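Local coordinates for xanthomonas outer protein D (Xanthomonas euvesicatoria, PDB 2OIX) that acts as a secreted type III virulence effector whose C-terminal Ulp1-family cysteine protease domain, present here as an inactive mutant, is a deSUMOylating enzyme, at residues H93-A98 / P102-L107. The protein carries 1 engineered substitution. Numbering follows the deposited sequence.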
ATOM      1  N   HIS A  93       5.822  -4.905   4.735  1.00 20.25           N
ATOM      2  CA  HIS A  93       5.106  -5.661   3.695  1.00 21.18           C
ATOM      3  C   HIS A  93       4.061  -6.614   4.260  1.00 21.67           C
ATOM      4  O   HIS A  93       4.378  -7.449   5.131  1.00 22.51           O
ATOM      5  CB  HIS A  93       6.144  -6.390   2.797  1.00 21.58           C
ATOM      6  CG  HIS A  93       5.521  -7.084   1.614  1.00 21.25           C
ATOM      7  ND1 HIS A  93       5.728  -8.418   1.333  1.00 20.11           N
ATOM      8  CD2 HIS A  93       4.705  -6.619   0.633  1.00 20.55           C
ATOM      9  CE1 HIS A  93       5.037  -8.760   0.256  1.00 25.12           C
ATOM     10  NE2 HIS A  93       4.393  -7.690  -0.179  1.00 24.47           N
ATOM     11  N   TYR A  94       2.820  -6.495   3.770  1.00 19.71           N
ATOM     12  CA  TYR A  94       1.667  -7.301   4.203  1.00 21.65           C
ATOM     13  C   TYR A  94       1.197  -8.139   3.013  1.00 21.28           C
ATOM     14  O   TYR A  94       0.825  -7.601   1.953  1.00 19.83           O
ATOM     15  CB  TYR A  94       0.518  -6.428   4.718  1.00 21.05           C
ATOM     16  CG  TYR A  94       0.907  -5.386   5.809  1.00 21.17           C
ATOM     17  CD1 TYR A  94       0.764  -5.704   7.152  1.00 22.84           C
ATOM     18  CD2 TYR A  94       1.313  -4.092   5.485  1.00 23.11           C
ATOM     19  CE1 TYR A  94       1.062  -4.796   8.171  1.00 19.28           C
ATOM     20  CE2 TYR A  94       1.633  -3.137   6.498  1.00 22.65           C
ATOM     21  CZ  TYR A  94       1.479  -3.513   7.856  1.00 19.65           C
ATOM     22  OH  TYR A  94       1.771  -2.632   8.868  1.00 18.80           O
ATOM     23  N   ASP A  95       1.286  -9.444   3.184  1.00 22.16           N
ATOM     24  CA  ASP A  95       0.824 -10.386   2.161  1.00 24.72           C
ATOM     25  C   ASP A  95      -0.167 -11.366   2.773  1.00 26.66           C
ATOM     26  O   ASP A  95       0.144 -12.050   3.743  1.00 25.47           O
ATOM     27  CB  ASP A  95       2.052 -11.094   1.564  1.00 23.59           C
ATOM     28  CG  ASP A  95       1.696 -12.028   0.394  1.00 22.71           C
ATOM     29  OD1 ASP A  95       2.625 -12.443  -0.331  1.00 25.45           O
ATOM     30  OD2 ASP A  95       0.510 -12.383   0.201  1.00 22.51           O
ATOM     31  N   SER A  96      -1.366 -11.451   2.213  1.00 32.51           N
ATOM     32  CA  SER A  96      -2.388 -12.185   2.829  1.00 36.30           C
ATOM     33  C   SER A  96      -2.403 -13.637   2.337  1.00 37.52           C
ATOM     34  O   SER A  96      -3.271 -14.461   2.763  1.00 37.96           O
ATOM     35  CB  SER A  96      -3.689 -11.487   2.497  1.00 37.80           C
ATOM     36  OG  SER A  96      -3.907 -11.459   1.095  1.00 40.37           O
ATOM     37  N   MET A  97      -1.502 -13.960   1.404  1.00 38.68           N
ATOM     38  CA  MET A  97      -1.501 -15.269   0.737  1.00 41.79           C
ATOM     39  C   MET A  97      -1.012 -16.305   1.709  1.00 42.50           C
ATOM     40  O   MET A  97       0.073 -16.160   2.271  1.00 42.79           O
ATOM     41  CB  MET A  97      -0.615 -15.293  -0.514  1.00 41.10           C
ATOM     42  CG  MET A  97      -0.817 -16.564  -1.390  1.00 43.66           C
ATOM     43  SD  MET A  97       0.273 -16.653  -2.855  1.00 43.05           S
ATOM     44  CE  MET A  97      -0.767 -15.805  -4.064  1.00 45.70           C
ATOM     45  N   ALA A  98      -1.824 -17.342   1.884  1.00 43.87           N
ATOM     46  CA  ALA A  98      -1.592 -18.438   2.833  1.00 44.31           C
ATOM     47  C   ALA A  98      -0.226 -19.117   2.658  1.00 44.75           C
ATOM     48  O   ALA A  98       0.542 -19.252   3.621  1.00 45.09           O
ATOM     49  CB  ALA A  98      -2.712 -19.465   2.723  1.00 44.67           C
ATOM     50  N   PRO A 102       7.699 -16.764  -3.927  1.00 32.50           N
ATOM     51  CA  PRO A 102       8.827 -15.790  -3.898  1.00 30.38           C
ATOM     52  C   PRO A 102       8.576 -14.576  -4.772  1.00 28.38           C
ATOM     53  O   PRO A 102       9.139 -13.506  -4.506  1.00 26.57           O
ATOM     54  CB  PRO A 102      10.047 -16.585  -4.401  1.00 30.35           C
ATOM     55  CG  PRO A 102       9.478 -17.863  -5.013  1.00 31.89           C
ATOM     56  CD  PRO A 102       8.069 -18.055  -4.528  1.00 32.30           C
ATOM     57  N   GLN A 103       7.688 -14.687  -5.762  1.00 27.25           N
ATOM     58  CA  GLN A 103       7.495 -13.539  -6.652  1.00 28.17           C
ATOM     59  C   GLN A 103       6.972 -12.295  -5.928  1.00 26.74           C
ATOM     60  O   GLN A 103       7.477 -11.198  -6.167  1.00 26.19           O
ATOM     61  CB  GLN A 103       6.690 -13.826  -7.945  1.00 28.82           C
ATOM     62  CG  GLN A 103       6.945 -12.680  -8.988  1.00 32.00           C
ATOM     63  CD  GLN A 103       6.263 -12.816 -10.340  1.00 32.55           C
ATOM     64  OE1 GLN A 103       6.035 -13.925 -10.839  1.00 38.82           O
ATOM     65  NE2 GLN A 103       5.919 -11.664 -10.948  1.00 35.62           N
ATOM     66  N   GLN A 104       6.009 -12.467  -5.033  1.00 25.71           N
ATOM     67  CA  GLN A 104       5.356 -11.298  -4.393  1.00 26.28           C
ATOM     68  C   GLN A 104       6.319 -10.424  -3.575  1.00 26.38           C
ATOM     69  O   GLN A 104       6.360  -9.191  -3.742  1.00 26.18           O
ATOM     70  CB  GLN A 104       4.160 -11.760  -3.533  1.00 26.20           C
ATOM     71  CG  GLN A 104       3.222 -10.572  -3.208  1.00 24.88           C
ATOM     72  CD  GLN A 104       2.371 -10.110  -4.418  1.00 25.99           C
ATOM     73  OE1 GLN A 104       2.274 -10.801  -5.414  1.00 27.05           O
ATOM     74  NE2 GLN A 104       1.715  -8.976  -4.284  1.00 24.50           N
ATOM     75  N   ARG A 105       7.130 -11.061  -2.719  1.00 25.82           N
ATOM     76  CA  ARG A 105       8.078 -10.298  -1.934  1.00 26.92           C
ATOM     77  C   ARG A 105       9.173  -9.709  -2.833  1.00 26.24           C
ATOM     78  O   ARG A 105       9.635  -8.613  -2.575  1.00 26.36           O
ATOM     79  CB  ARG A 105       8.670 -11.143  -0.808  1.00 28.44           C
ATOM     80  CG  ARG A 105       9.736 -10.454  -0.003  1.00 28.81           C
ATOM     81  CD  ARG A 105       9.278  -9.212   0.765  1.00 30.63           C
ATOM     82  NE  ARG A 105      10.464  -8.526   1.277  1.00 33.59           N
ATOM     83  CZ  ARG A 105      10.854  -8.495   2.552  1.00 34.47           C
ATOM     84  NH1 ARG A 105      10.140  -9.067   3.517  1.00 30.54           N
ATOM     85  NH2 ARG A 105      11.964  -7.861   2.858  1.00 34.62           N
ATOM     86  N   TYR A 106       9.542 -10.421  -3.898  1.00 24.93           N
ATOM     87  CA  TYR A 106      10.438  -9.878  -4.917  1.00 25.47           C
ATOM     88  C   TYR A 106       9.936  -8.547  -5.504  1.00 25.27           C
ATOM     89  O   TYR A 106      10.685  -7.580  -5.592  1.00 24.75           O
ATOM     90  CB  TYR A 106      10.646 -10.910  -6.020  1.00 25.99           C
ATOM     91  CG  TYR A 106      11.464 -10.393  -7.176  1.00 27.05           C
ATOM     92  CD1 TYR A 106      12.815 -10.086  -7.008  1.00 27.61           C
ATOM     93  CD2 TYR A 106      10.892 -10.229  -8.435  1.00 28.13           C
ATOM     94  CE1 TYR A 106      13.594  -9.621  -8.065  1.00 28.01           C
ATOM     95  CE2 TYR A 106      11.664  -9.759  -9.510  1.00 31.48           C
ATOM     96  CZ  TYR A 106      13.007  -9.451  -9.301  1.00 30.10           C
ATOM     97  OH  TYR A 106      13.772  -9.005 -10.353  1.00 31.89           O
ATOM     98  N   LEU A 107       8.672  -8.518  -5.917  1.00 24.86           N
ATOM     99  CA  LEU A 107       8.046  -7.304  -6.440  1.00 25.33           C
ATOM    100  C   LEU A 107       8.110  -6.190  -5.375  1.00 26.14           C
ATOM    101  O   LEU A 107       8.514  -5.091  -5.707  1.00 25.20           O
ATOM    102  CB  LEU A 107       6.585  -7.571  -6.870  1.00 25.02           C
ATOM    103  CG  LEU A 107       6.374  -8.519  -8.068  1.00 26.38           C
ATOM    104  CD1 LEU A 107       4.892  -8.821  -8.293  1.00 26.98           C
ATOM    105  CD2 LEU A 107       6.979  -7.876  -9.311  1.00 28.83           C
TER
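Asp95 OD2 is held by two hydrogen bonds, from the backbone N of Met97 at 2.8 Å and with NE2 of His75, while the other oxygen of this carboxylate, OD1, faces the aliphatic part of Gln104. The Met97 bond closes an Asx turn where the chain leaves strand 90-94; its N-H reaches OD2 from above the carboxylate plane, 37° out of it. The short side chain of aspartate suits this place, since one carboxylate can close the turn and at the same time hydrogen-bond an imidazole. In Ulp1 proteases such an Asp-His pair belongs to the catalytic triad, and Asp95 and His75 are consistent with that role; the cysteine is replaced by an engineered alanine in this construct.

On the helix side, Gln104 CG lies 3.5 Å from Asp95 OD1, a van der Waals contact. The glutamine chain bends at chi2 (74°), and its amide finds partners on strands 75-82 and 64-71: NE2 bonds Ser77 OG and OE1 accepts from Gln71. A long, neutral side chain can thus pack by its methylenes and still satisfy a buried amide. His93 and Arg105 run past each other in opposite directions; His93 ND1 lies 3.7 Å from Arg105 CD, which meets the ring obliquely. Histidine offers two ring nitrogens for two partners, NE2 for Ser77 and ND1 for Glu124. Arginine's long chain passes the ring with its methylenes while its guanidinium forms salt bridges through NE with Asp109 and through NH1 with Glu124, whose OE1 is shared with His93 ND1.

The contact joins the first two elements of a beta-alpha-beta unit: helix 102-114 packs against the end of strand 90-94, which lies between strands 75-82 and 123-125 in the mixed sheet.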